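Local coordinates for protein 2-C-methyl-D-erythritol 4-phosphate cytidylyltransferase (Neisseria gonorrhoeae, PDB 1VGW) that probably catalyses the transfer of a cytidylyl group from CTP to 2-C-methyl-D-erythritol 4-phosphate, releasing diphosphate, in the DXP pathway of isoprenoid biosynthesis, at residues 42-47 / 120-125; 52-57 / 75-80; 170-175 / 191-196. All blocks are in the same frame, centred on the assembly; numbering follows the deposited sequence.

The three contacts illustrate how chemistry follows place in an alpha/beta fold. Interaction 2 lies within the central sheet: two parallel strands share a ladder of main-chain hydrogen bonds. Interaction 1 joins two helices that pack beside that sheet, and side-chain van der Waals contacts carry it. Both are partly buried, interaction 2 having exposed Arg75 and Lys78. Interaction 3, the most deeply buried, sets a helix start against another strand of the same sheet and mixes polar capping with aromatic packing. Helix 36-45 and strand 52-56 follow each other in the chain, and Phe44 packs on Thr53; residues 120-125 and 170-175 touch through Leu125 and Leu171. Interaction 3 also reaches the second subunit.

Interaction 1: residues 42-47 / 120-125; sequences GIFERH and EALARL
The imidazole of His47 carries the CD2 methyl of Leu122 over one face, while the phenyl ring of Phe44 is met obliquely by the other methyl of the same leucine, CD1; His110 adds an edge-to-face contact to Phe44. This is helix-helix packing beside the central sheet of an alpha/beta fold of the GT-A clan, joining the C-terminal end of helix 36-45 to helix 119-129. Leu122 is the wedge. Its CG, anti to the backbone N (chi1 -178°), is carried out toward residues 42-47. From there CD1 lies 3.9 Å from Phe44 CE1, and CD2 makes a CH-pi contact 3.7 Å from the His47 ring centroid while also bordering the phenyl ring. Ile43 flanks the leucine more loosely, its CG2 4.4 Å from Leu122 CD2. His47 follows the last helical turn, where its N bonds to Phe44 O. The side chains of His47 and Leu122 run antiparallel alongside one another, and His47 NE2 lies 4.2 Å from Ala123 CB. Phe44 also packs on Thr53 of strand 52-56, and Leu122 on Leu108 of strand 106-109. The methyl sits toward the rim of the imidazole, with Leu122 CD2 only 3.4 Å from His47 ND1.

Interaction 2: residues 52-57 / 75-80; sequences LTVVVV and RVWKNG
Strands 52-56 and 75-77 pair in parallel as the two strands of a beta-alpha-beta unit, with helix 63-70 in the crossover, at one end of the mixed central sheet. Val54 is in register with Arg75, Val55 with Val76 and Val56 with Trp77, and the short strand axes diverge by 23°. The ladder zigzags as parallel pairing demands. Arg75 N donates to Thr53 O and Val55 N to Arg75 O, each at 3.0 Å; Trp77 N then donates to Val55 O, and Val57 N to Trp77 O at 2.9 Å. Past the last bridge the chain bends across the end of the neighbouring strand, and Gly80 N makes a weak bond to Val57 O.

Val54, Val56, Arg75 and Trp77 share one side of the sheet. There the CG1 methyl of Val54 lies over the face of the Trp77 indole, 3.9 Å from the centroid of its six-membered ring, 17° off the normal. Val54 CG1 is anti to its backbone N (chi1 -172°), and the same methyl touches Arg75 O at 3.4 Å. Farther on, Val56 CG1 packs against the backbone of Asn79 and Gly80, 3.6 Å from Gly80 N. The side chains of Val57 and Lys78 run alongside each other in the same direction, CG2 of the valine 3.8 Å from CG of the lysine. Leu52 CD1 approaches the edge of the Arg75 guanidinium.

Lys78 reaches back to the crossover helix in a salt bridge with Asp65. Helix 84-98 packs on the Val54 and Trp77 side, through Leu95 and a cation-pi contact of Lys94 with the indole; helix 36-45 packs on the Val55 side through Leu41, and strand 7-12 bonds along the other edge of strand 52-56.

Interaction 3: residues 170-175 / 191-196; sequences QLFQAG and DEASAV
Strand 170-173 runs at 38° to the first turn of helix 192-196, their axes 9.4 Å apart, the backbones coming nearest at Gln170 and Glu192, 6.8 Å between CA atoms. Gln170 bridges this gap with its amide. OE1 accepts from Ala193 N at 3.1 Å in a nearly straight bond (164°), the donor standing 30° out of the amide plane, and NE2 donates to Asp191 OD1, also at 3.1 Å. That carboxylate oxygen is approached from above its own plane, although it lies in the plane of the amide. A second bond of NE2, to Gln167 O, helps fix the rotation of the group. Asp191 is the N-cap: its other oxygen, OD2, takes Ser194 N at 3.0 Å and also forms a salt bridge with Lys147 of the second subunit. Glu192 OE1 forms a salt bridge with Arg84.

Two residues along the strand, Phe172 supplies the apolar half of the contact. Val196 CG2 sits over the centre of one ring face, 3.9 Å from the centroid, while the ring atom CZ comes 3.8 Å from Ala193 CA.

The arrangement is that of an Asp N-cap, with a strand glutamine taking a second N-H of the first turn. It joins the start of helix 192-197 to the sheet, beside Lys147 of the second subunit; the side chain of Asp191 lies about 10 Å from that of Lys214, predicted to position the substrate MEP.

Interaction 1: residues 42-47 / 120-125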
loop_
_atom_site.group_PDB
_atom_site.type_symbol
_atom_site.label_atom_id
_atom_site.label_comp_id
_atom_site.label_asym_id
_atom_site.label_seq_id
_atom_site.Cartn_x
_atom_site.Cartn_y
_atom_site.Cartn_z
ATOM N N GLY B 42 -9.622 -7.226 20.734
ATOM C CA GLY B 42 -8.667 -8.163 21.242
ATOM C C GLY B 42 -7.271 -7.597 21.304
ATOM O O GLY B 42 -6.504 -7.901 22.237
ATOM N N ILE B 43 -6.895 -6.787 20.331
ATOM C CA ILE B 43 -5.549 -6.200 20.315
ATOM C C ILE B 43 -5.353 -5.187 21.432
ATOM O O ILE B 43 -4.283 -5.122 22.024
ATOM C CB ILE B 43 -5.291 -5.555 18.941
ATOM C CG1 ILE B 43 -5.320 -6.680 17.855
ATOM C CG2 ILE B 43 -3.969 -4.828 18.889
ATOM C CD1 ILE B 43 -5.468 -6.037 16.444
ATOM N N PHE B 44 -6.341 -4.359 21.751
ATOM C CA PHE B 44 -6.225 -3.357 22.788
ATOM C C PHE B 44 -6.421 -3.911 24.197
ATOM O O PHE B 44 -5.636 -3.605 25.116
ATOM C CB PHE B 44 -7.231 -2.209 22.539
ATOM C CG PHE B 44 -6.921 -1.447 21.272
ATOM C CD1 PHE B 44 -6.009 -0.424 21.234
ATOM C CD2 PHE B 44 -7.571 -1.795 20.083
ATOM C CE1 PHE B 44 -5.705 0.226 20.053
ATOM C CE2 PHE B 44 -7.291 -1.137 18.911
ATOM C CZ PHE B 44 -6.372 -0.113 18.882
ATOM N N GLU B 45 -7.447 -4.758 24.389
ATOM C CA GLU B 45 -7.711 -5.367 25.676
ATOM C C GLU B 45 -6.548 -6.186 26.193
ATOM O O GLU B 45 -6.345 -6.206 27.424
ATOM C CB GLU B 45 -9.010 -6.149 25.699
ATOM C CG GLU B 45 -10.220 -5.187 25.546
ATOM C CD GLU B 45 -10.658 -4.702 26.922
ATOM O OE1 GLU B 45 -10.776 -3.481 27.144
ATOM O OE2 GLU B 45 -10.894 -5.578 27.790
ATOM N N ARG B 46 -5.693 -6.727 25.332
ATOM C CA ARG B 46 -4.535 -7.467 25.805
ATOM C C ARG B 46 -3.276 -6.637 25.920
ATOM O O ARG B 46 -2.190 -7.166 26.242
ATOM C CB ARG B 46 -4.280 -8.684 24.900
ATOM C CG ARG B 46 -3.279 -8.485 23.792
ATOM C CD ARG B 46 -2.859 -9.833 23.161
ATOM N NE ARG B 46 -3.704 -10.124 22.000
ATOM C CZ ARG B 46 -4.994 -10.406 22.024
ATOM N NH1 ARG B 46 -5.672 -10.467 23.174
ATOM N NH2 ARG B 46 -5.659 -10.593 20.892
ATOM N N HIS B 47 -3.314 -5.364 25.584
ATOM C CA HIS B 47 -2.125 -4.516 25.610
ATOM C C HIS B 47 -2.001 -3.800 26.935
ATOM O O HIS B 47 -2.868 -3.004 27.326
ATOM C CB HIS B 47 -2.207 -3.506 24.451
ATOM C CG HIS B 47 -0.851 -3.010 24.060
ATOM N ND1 HIS B 47 -0.170 -3.539 22.979
ATOM C CD2 HIS B 47 -0.051 -2.083 24.614
ATOM C CE1 HIS B 47 1.016 -2.953 22.890
ATOM N NE2 HIS B 47 1.110 -2.063 23.873
ATOM N N GLU B 120 3.473 -4.713 18.421
ATOM C CA GLU B 120 4.703 -3.949 18.476
ATOM C C GLU B 120 4.518 -2.520 17.955
ATOM O O GLU B 120 5.140 -1.570 18.460
ATOM C CB GLU B 120 5.779 -4.675 17.646
ATOM C CG GLU B 120 7.177 -4.514 18.198
ATOM C CD GLU B 120 8.228 -5.381 17.533
ATOM O OE1 GLU B 120 9.437 -5.003 17.576
ATOM O OE2 GLU B 120 7.890 -6.461 16.985
ATOM N N ALA B 121 3.643 -2.374 16.954
ATOM C CA ALA B 121 3.371 -1.084 16.335
ATOM C C ALA B 121 2.620 -0.164 17.306
ATOM O O ALA B 121 2.822 1.038 17.352
ATOM C CB ALA B 121 2.590 -1.246 15.036
ATOM N N LEU B 122 1.738 -0.775 18.096
ATOM C CA LEU B 122 0.955 -0.057 19.093
ATOM C C LEU B 122 1.885 0.491 20.182
ATOM O O LEU B 122 1.765 1.681 20.531
ATOM C CB LEU B 122 -0.124 -0.936 19.671
ATOM C CG LEU B 122 -1.100 -0.413 20.685
ATOM C CD1 LEU B 122 -1.859 0.812 20.215
ATOM C CD2 LEU B 122 -2.098 -1.479 21.131
ATOM N N ALA B 123 2.817 -0.337 20.646
ATOM C CA ALA B 123 3.792 0.027 21.640
ATOM C C ALA B 123 4.622 1.231 21.200
ATOM O O ALA B 123 4.742 2.204 21.970
ATOM C CB ALA B 123 4.706 -1.144 21.988
ATOM N N ARG B 124 5.175 1.207 19.991
ATOM C CA ARG B 124 5.923 2.354 19.460
ATOM C C ARG B 124 5.090 3.637 19.449
ATOM O O ARG B 124 5.558 4.708 19.857
ATOM C CB ARG B 124 6.325 2.054 18.011
ATOM C CG ARG B 124 7.761 1.635 17.811
ATOM C CD ARG B 124 8.233 1.966 16.406
ATOM N NE ARG B 124 7.389 1.398 15.388
ATOM C CZ ARG B 124 7.277 0.141 15.005
ATOM N NH1 ARG B 124 6.431 -0.157 14.021
ATOM N NH2 ARG B 124 7.975 -0.823 15.580
ATOM N N LEU B 125 3.834 3.581 19.009
ATOM C CA LEU B 125 3.011 4.799 19.006
ATOM C C LEU B 125 2.834 5.357 20.403
ATOM O O LEU B 125 2.807 6.574 20.617
ATOM C CB LEU B 125 1.656 4.516 18.372
ATOM C CG LEU B 125 0.595 5.595 18.334
ATOM C CD1 LEU B 125 1.019 6.738 17.392
ATOM C CD2 LEU B 125 -0.768 5.035 17.891
#

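Interaction 2: residues 52-57 / 75-80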
loop_
_atom_site.group_PDB
_atom_site.type_symbol
_atom_site.label_atom_id
_atom_site.label_comp_id
_atom_site.label_asym_id
_atom_site.label_seq_id
_atom_site.Cartn_x
_atom_site.Cartn_y
_atom_site.Cartn_z
ATOM N N LEU B 52 -8.255 1.710 28.873
ATOM C CA LEU B 52 -9.669 1.613 28.607
ATOM C C LEU B 52 -9.877 1.555 27.075
ATOM O O LEU B 52 -8.998 2.003 26.312
ATOM C CB LEU B 52 -10.398 2.835 29.180
ATOM C CG LEU B 52 -11.902 2.930 29.031
ATOM C CD1 LEU B 52 -12.634 2.081 30.076
ATOM C CD2 LEU B 52 -12.426 4.349 29.119
ATOM N N THR B 53 -11.002 0.969 26.688
ATOM C CA THR B 53 -11.374 0.837 25.279
ATOM C C THR B 53 -12.855 1.143 25.128
ATOM O O THR B 53 -13.692 0.721 25.935
ATOM C CB THR B 53 -11.030 -0.553 24.744
ATOM O OG1 THR B 53 -9.617 -0.749 24.849
ATOM C CG2 THR B 53 -11.498 -0.790 23.334
ATOM N N VAL B 54 -13.179 2.033 24.194
ATOM C CA VAL B 54 -14.558 2.408 23.936
ATOM C C VAL B 54 -14.872 2.215 22.428
ATOM O O VAL B 54 -13.958 2.427 21.634
ATOM C CB VAL B 54 -14.842 3.872 24.281
ATOM C CG1 VAL B 54 -16.317 4.208 24.185
ATOM C CG2 VAL B 54 -14.351 4.190 25.717
ATOM N N VAL B 55 -16.070 1.759 22.126
ATOM C CA VAL B 55 -16.555 1.523 20.772
ATOM C C VAL B 55 -17.848 2.329 20.615
ATOM O O VAL B 55 -18.640 2.227 21.560
ATOM C CB VAL B 55 -16.952 0.053 20.490
ATOM C CG1 VAL B 55 -17.298 -0.066 18.984
ATOM C CG2 VAL B 55 -15.832 -0.911 20.822
ATOM N N VAL B 56 -17.965 3.151 19.600
ATOM C CA VAL B 56 -19.201 3.926 19.445
ATOM C C VAL B 56 -19.981 3.393 18.227
ATOM O O VAL B 56 -19.456 3.383 17.105
ATOM C CB VAL B 56 -18.948 5.418 19.241
ATOM C CG1 VAL B 56 -20.270 6.134 19.016
ATOM C CG2 VAL B 56 -18.209 6.041 20.423
ATOM N N VAL B 57 -21.177 2.863 18.465
ATOM C CA VAL B 57 -21.992 2.359 17.372
ATOM C C VAL B 57 -23.269 3.182 17.186
ATOM O O VAL B 57 -23.627 3.997 18.033
ATOM C CB VAL B 57 -22.471 0.914 17.606
ATOM C CG1 VAL B 57 -21.335 -0.072 17.616
ATOM C CG2 VAL B 57 -23.319 0.907 18.886
ATOM N N ARG B 75 -16.394 -0.411 26.729
ATOM C CA ARG B 75 -17.641 0.367 26.829
ATOM C C ARG B 75 -18.284 0.533 25.471
ATOM O O ARG B 75 -17.663 1.094 24.564
ATOM C CB ARG B 75 -17.332 1.718 27.462
ATOM C CG ARG B 75 -16.557 1.529 28.793
ATOM C CD ARG B 75 -17.268 2.408 29.833
ATOM N NE ARG B 75 -16.449 2.466 31.063
ATOM C CZ ARG B 75 -17.000 2.892 32.194
ATOM N NH1 ARG B 75 -18.260 3.279 32.185
ATOM N NH2 ARG B 75 -16.281 2.953 33.296
ATOM N N VAL B 76 -19.528 0.060 25.327
ATOM C CA VAL B 76 -20.203 0.145 24.043
ATOM C C VAL B 76 -21.202 1.278 24.094
ATOM O O VAL B 76 -22.279 1.104 24.668
ATOM C CB VAL B 76 -20.862 -1.210 23.691
ATOM C CG1 VAL B 76 -21.858 -1.068 22.547
ATOM C CG2 VAL B 76 -19.809 -2.249 23.297
ATOM N N TRP B 77 -20.884 2.431 23.501
ATOM C CA TRP B 77 -21.822 3.566 23.543
ATOM C C TRP B 77 -22.660 3.657 22.279
ATOM O O TRP B 77 -22.168 3.434 21.161
ATOM C CB TRP B 77 -21.043 4.885 23.736
ATOM C CG TRP B 77 -20.408 5.028 25.092
ATOM C CD1 TRP B 77 -20.688 4.288 26.223
ATOM C CD2 TRP B 77 -19.430 6.008 25.466
ATOM N NE1 TRP B 77 -19.923 4.744 27.255
ATOM C CE2 TRP B 77 -19.145 5.800 26.835
ATOM C CE3 TRP B 77 -18.788 7.047 24.794
ATOM C CZ2 TRP B 77 -18.207 6.563 27.538
ATOM C CZ3 TRP B 77 -17.842 7.797 25.489
ATOM C CH2 TRP B 77 -17.566 7.561 26.847
ATOM N N LYS B 78 -23.915 4.072 22.406
ATOM C CA LYS B 78 -24.773 4.114 21.210
ATOM C C LYS B 78 -25.128 5.514 20.782
ATOM O O LYS B 78 -26.292 5.885 20.641
ATOM C CB LYS B 78 -26.034 3.253 21.417
ATOM C CG LYS B 78 -25.688 1.786 21.688
ATOM C CD LYS B 78 -26.932 0.944 21.838
ATOM C CE LYS B 78 -26.582 -0.510 22.117
ATOM N NZ LYS B 78 -27.797 -1.279 22.489
ATOM N N ASN B 79 -24.105 6.331 20.539
ATOM C CA ASN B 79 -24.332 7.697 20.114
ATOM C C ASN B 79 -23.481 7.991 18.880
ATOM O O ASN B 79 -22.841 9.028 18.785
ATOM C CB ASN B 79 -24.063 8.716 21.214
ATOM C CG ASN B 79 -22.650 8.568 21.764
ATOM O OD1 ASN B 79 -22.374 7.559 22.398
ATOM N ND2 ASN B 79 -21.781 9.521 21.497
ATOM N N GLY B 80 -23.555 7.045 17.953
ATOM C CA GLY B 80 -22.883 7.175 16.671
ATOM C C GLY B 80 -23.508 8.370 15.922
ATOM O O GLY B 80 -24.598 8.807 16.282
#

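Interaction 3: residues 170-175 / 191-196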
loop_
_atom_site.group_PDB
_atom_site.type_symbol
_atom_site.label_atom_id
_atom_site.label_comp_id
_atom_site.label_asym_id
_atom_site.label_seq_id
_atom_site.Cartn_x
_atom_site.Cartn_y
_atom_site.Cartn_z
ATOM N N GLN B 170 -4.432 7.092 15.492
ATOM C CA GLN B 170 -3.955 8.485 15.517
ATOM C C GLN B 170 -4.156 8.945 16.989
ATOM O O GLN B 170 -5.306 8.939 17.434
ATOM C CB GLN B 170 -4.794 9.378 14.572
ATOM C CG GLN B 170 -4.712 8.784 13.142
ATOM C CD GLN B 170 -4.849 9.750 12.005
ATOM O OE1 GLN B 170 -5.425 10.829 12.040
ATOM N NE2 GLN B 170 -4.345 9.351 10.805
ATOM N N LEU B 171 -3.061 9.258 17.650
ATOM C CA LEU B 171 -3.068 9.572 19.092
ATOM C C LEU B 171 -2.935 11.021 19.460
ATOM O O LEU B 171 -1.860 11.616 19.232
ATOM C CB LEU B 171 -1.994 8.703 19.719
ATOM C CG LEU B 171 -1.137 8.961 20.894
ATOM C CD1 LEU B 171 -1.421 10.171 21.762
ATOM C CD2 LEU B 171 -0.959 7.720 21.748
ATOM N N PHE B 172 -3.963 11.614 20.078
ATOM C CA PHE B 172 -3.953 12.976 20.555
ATOM C C PHE B 172 -4.547 13.153 21.963
ATOM O O PHE B 172 -5.389 12.357 22.416
ATOM C CB PHE B 172 -4.737 13.902 19.571
ATOM C CG PHE B 172 -4.105 13.898 18.204
ATOM C CD1 PHE B 172 -4.740 13.205 17.157
ATOM C CD2 PHE B 172 -2.854 14.442 17.971
ATOM C CE1 PHE B 172 -4.095 13.134 15.929
ATOM C CE2 PHE B 172 -2.231 14.403 16.746
ATOM C CZ PHE B 172 -2.888 13.707 15.698
ATOM N N GLN B 173 -4.112 14.200 22.659
ATOM C CA GLN B 173 -4.636 14.586 23.968
ATOM C C GLN B 173 -6.140 14.860 23.795
ATOM O O GLN B 173 -6.498 15.532 22.812
ATOM C CB GLN B 173 -3.984 15.921 24.452
ATOM C CG GLN B 173 -2.557 15.774 24.967
ATOM C CD GLN B 173 -2.013 17.140 25.406
ATOM O OE1 GLN B 173 -2.402 17.653 26.469
ATOM N NE2 GLN B 173 -1.230 17.756 24.524
ATOM N N ALA B 174 -6.952 14.479 24.753
ATOM C CA ALA B 174 -8.398 14.692 24.664
ATOM C C ALA B 174 -8.791 16.107 24.464
ATOM O O ALA B 174 -9.658 16.424 23.624
ATOM C CB ALA B 174 -9.021 14.062 25.920
ATOM N N GLY B 175 -8.191 17.066 25.219
ATOM C CA GLY B 175 -8.538 18.481 25.068
ATOM C C GLY B 175 -8.059 19.055 23.744
ATOM O O GLY B 175 -8.841 19.792 23.091
ATOM N N ASP B 191 -8.361 13.162 7.944
ATOM C CA ASP B 191 -8.112 12.392 9.149
ATOM C C ASP B 191 -7.991 13.272 10.417
ATOM O O ASP B 191 -8.154 14.498 10.315
ATOM C CB ASP B 191 -6.885 11.498 8.997
ATOM C CG ASP B 191 -5.580 12.164 8.768
ATOM O OD1 ASP B 191 -4.497 11.553 8.581
ATOM O OD2 ASP B 191 -5.515 13.398 8.723
ATOM N N GLU B 192 -7.813 12.648 11.607
ATOM C CA GLU B 192 -7.722 13.458 12.827
ATOM C C GLU B 192 -6.476 14.365 12.786
ATOM O O GLU B 192 -6.636 15.536 13.150
ATOM C CB GLU B 192 -7.789 12.707 14.139
ATOM C CG GLU B 192 -9.113 12.063 14.498
ATOM C CD GLU B 192 -9.483 10.889 13.572
ATOM O OE1 GLU B 192 -10.691 10.637 13.363
ATOM O OE2 GLU B 192 -8.607 10.182 13.026
ATOM N N ALA B 193 -5.342 13.902 12.343
ATOM C CA ALA B 193 -4.149 14.693 12.224
ATOM C C ALA B 193 -4.379 15.976 11.454
ATOM O O ALA B 193 -3.969 17.062 11.874
ATOM C CB ALA B 193 -2.994 13.902 11.635
ATOM N N SER B 194 -5.085 15.941 10.321
ATOM C CA SER B 194 -5.287 17.143 9.528
ATOM C C SER B 194 -6.097 18.189 10.267
ATOM O O SER B 194 -6.010 19.372 9.920
ATOM C CB SER B 194 -5.860 16.821 8.137
ATOM O OG SER B 194 -7.269 16.697 8.177
ATOM N N ALA B 195 -6.978 17.834 11.184
ATOM C CA ALA B 195 -7.670 18.845 12.000
ATOM C C ALA B 195 -6.705 19.375 13.092
ATOM O O ALA B 195 -6.760 20.553 13.442
ATOM C CB ALA B 195 -8.907 18.355 12.690
ATOM N N VAL B 196 -5.803 18.553 13.586
ATOM C CA VAL B 196 -4.827 19.051 14.557
ATOM C C VAL B 196 -3.875 20.025 13.867
ATOM O O VAL B 196 -3.648 21.111 14.397
ATOM C CB VAL B 196 -4.130 17.930 15.318
ATOM C CG1 VAL B 196 -2.894 18.412 16.079
ATOM C CG2 VAL B 196 -5.095 17.347 16.389
#